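Local coordinates for protein 401aa long hypothetical glucose-1-phosphate thymidylyltransferase (Sulfolobus tokodaii, PDB 2GGO) that is a bifunctional enzyme that helps make UDP-N-acetylglucosamine and UDP-N-acetylgalactosamine, pairing a nucleotidyltransferase domain with a hexapeptide-repeat domain, at residues 14-19 with 374-379. Numbering follows the deposited sequence.
Sequences LEPITH and GVKIGA
Pro16, which follows a cis peptide bond, lies against the backbone of 377-378 and the side chain of Lys376. Pro16 CG comes to 3.2 Å from Ile377 O and Pro16 CB to 3.9 Å from Gly378 CA, while CD meets Lys376 CB, the two side chains crossing obliquely. The lysine chain runs past Glu15, with CD near Glu15 O, and bends at chi3 (-30°), which sets CE. Its ammonium reaches Glu15 through two waters, one shared with Glu15 O and the other with Glu15 OE1; Lys376 NZ and Glu15 OE1 themselves stand 5.0 Å apart, and NZ is also hydrogen-bonded to Asn342 O. Strand 376-377 belongs to one of the parallel sheets of the left-handed beta-helix built from hexapeptide repeats, so the contact joins this C-terminal domain to a loop of the GT-A-like nucleotidyltransferase domain. The same loop carries the probable nucleotide-binding residues 8-13, just before this segment. Beyond the proline, His19 accepts a hydrogen bond at ND1 from Ala379 N (3.1 Å, 163°), the donor lying in the ring plane. Pro16 CA lies over the centre of the His19 ring, 3.8 Å above its plane, and Tyr395 packs edge-to-face with the imidazole. Replacing His19 by an alanine would probably leave Ala379 N without this acceptor and open a gap beside Gly378 CA, which lies at the ring edge, 3.5 Å from His19 CE1.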
# COMPACT_ATOMS: atom_id res chain seq x y z
N LEU A 14 -4.35 0.55 7.61
CA LEU A 14 -2.90 0.47 7.30
C LEU A 14 -2.01 0.98 8.47
O LEU A 14 -0.83 1.14 8.34
CB LEU A 14 -2.60 1.20 6.01
CG LEU A 14 -1.81 0.45 4.94
CD1 LEU A 14 -2.24 -0.99 4.79
CD2 LEU A 14 -1.85 1.16 3.54
N GLU A 15 -2.61 1.27 9.60
CA GLU A 15 -1.81 1.52 10.80
C GLU A 15 -0.86 0.35 11.13
O GLU A 15 -1.15 -0.80 10.85
CB GLU A 15 -2.73 1.77 11.95
CG GLU A 15 -3.49 3.06 11.66
CD GLU A 15 -4.48 3.40 12.73
OE1 GLU A 15 -4.50 2.70 13.75
OE2 GLU A 15 -5.23 4.37 12.56
N PRO A 16 0.29 0.64 11.74
CA PRO A 16 0.81 1.90 12.13
C PRO A 16 1.52 2.67 11.04
O PRO A 16 2.01 3.74 11.31
CB PRO A 16 1.83 1.50 13.23
CG PRO A 16 2.31 0.19 12.82
CD PRO A 16 1.19 -0.47 12.09
N ILE A 17 1.63 2.14 9.82
CA ILE A 17 2.33 2.87 8.77
C ILE A 17 1.68 4.24 8.56
O ILE A 17 2.39 5.22 8.28
CB ILE A 17 2.38 2.11 7.44
CG1 ILE A 17 3.29 0.88 7.50
CG2 ILE A 17 2.82 3.09 6.29
CD1 ILE A 17 3.24 0.06 8.84
N THR A 18 0.35 4.32 8.73
CA THR A 18 -0.40 5.57 8.48
C THR A 18 -0.45 6.54 9.66
O THR A 18 -1.11 7.58 9.60
CB THR A 18 -1.86 5.32 8.00
OG1 THR A 18 -2.48 4.39 8.88
CG2 THR A 18 -1.85 4.76 6.61
N HIS A 19 0.26 6.22 10.74
CA HIS A 19 0.37 7.16 11.80
C HIS A 19 1.16 8.38 11.41
O HIS A 19 1.00 9.44 12.00
CB HIS A 19 1.06 6.50 12.99
CG HIS A 19 0.20 5.55 13.73
ND1 HIS A 19 0.72 4.69 14.67
CD2 HIS A 19 -1.14 5.34 13.72
CE1 HIS A 19 -0.28 4.01 15.22
NE2 HIS A 19 -1.40 4.36 14.64
N GLY A 374 2.87 -10.79 14.20
CA GLY A 374 1.72 -9.97 13.86
C GLY A 374 1.42 -8.77 14.76
O GLY A 374 0.32 -8.22 14.69
N VAL A 375 2.40 -8.36 15.58
CA VAL A 375 2.18 -7.26 16.52
C VAL A 375 2.35 -5.96 15.77
O VAL A 375 3.19 -5.86 14.85
CB VAL A 375 3.14 -7.42 17.78
CG1 VAL A 375 3.55 -6.14 18.37
CG2 VAL A 375 2.46 -8.29 18.83
N LYS A 376 1.55 -4.94 16.14
CA LYS A 376 1.73 -3.61 15.58
C LYS A 376 2.29 -2.70 16.62
O LYS A 376 1.86 -2.75 17.76
CB LYS A 376 0.44 -3.01 15.02
CG LYS A 376 -0.21 -4.00 14.04
CD LYS A 376 -1.54 -3.57 13.48
CE LYS A 376 -2.28 -2.71 14.45
NZ LYS A 376 -3.43 -2.14 13.72
N ILE A 377 3.35 -1.99 16.26
CA ILE A 377 3.83 -0.94 17.14
C ILE A 377 3.62 0.42 16.50
O ILE A 377 4.19 0.73 15.40
CB ILE A 377 5.35 -1.20 17.48
CG1 ILE A 377 5.45 -2.66 18.00
CG2 ILE A 377 5.84 -0.12 18.43
CD1 ILE A 377 6.70 -3.04 18.79
N GLY A 378 2.87 1.24 17.20
CA GLY A 378 2.56 2.65 16.84
C GLY A 378 3.76 3.53 16.64
O GLY A 378 4.78 3.31 17.24
N ALA A 379 3.66 4.51 15.76
CA ALA A 379 4.73 5.46 15.51
C ALA A 379 5.15 6.10 16.83
O ALA A 379 4.33 6.23 17.70
CB ALA A 379 4.22 6.55 14.56
O HOH W 1 -3.74 -2.26 10.96
O HOH W 2 -3.55 0.54 14.84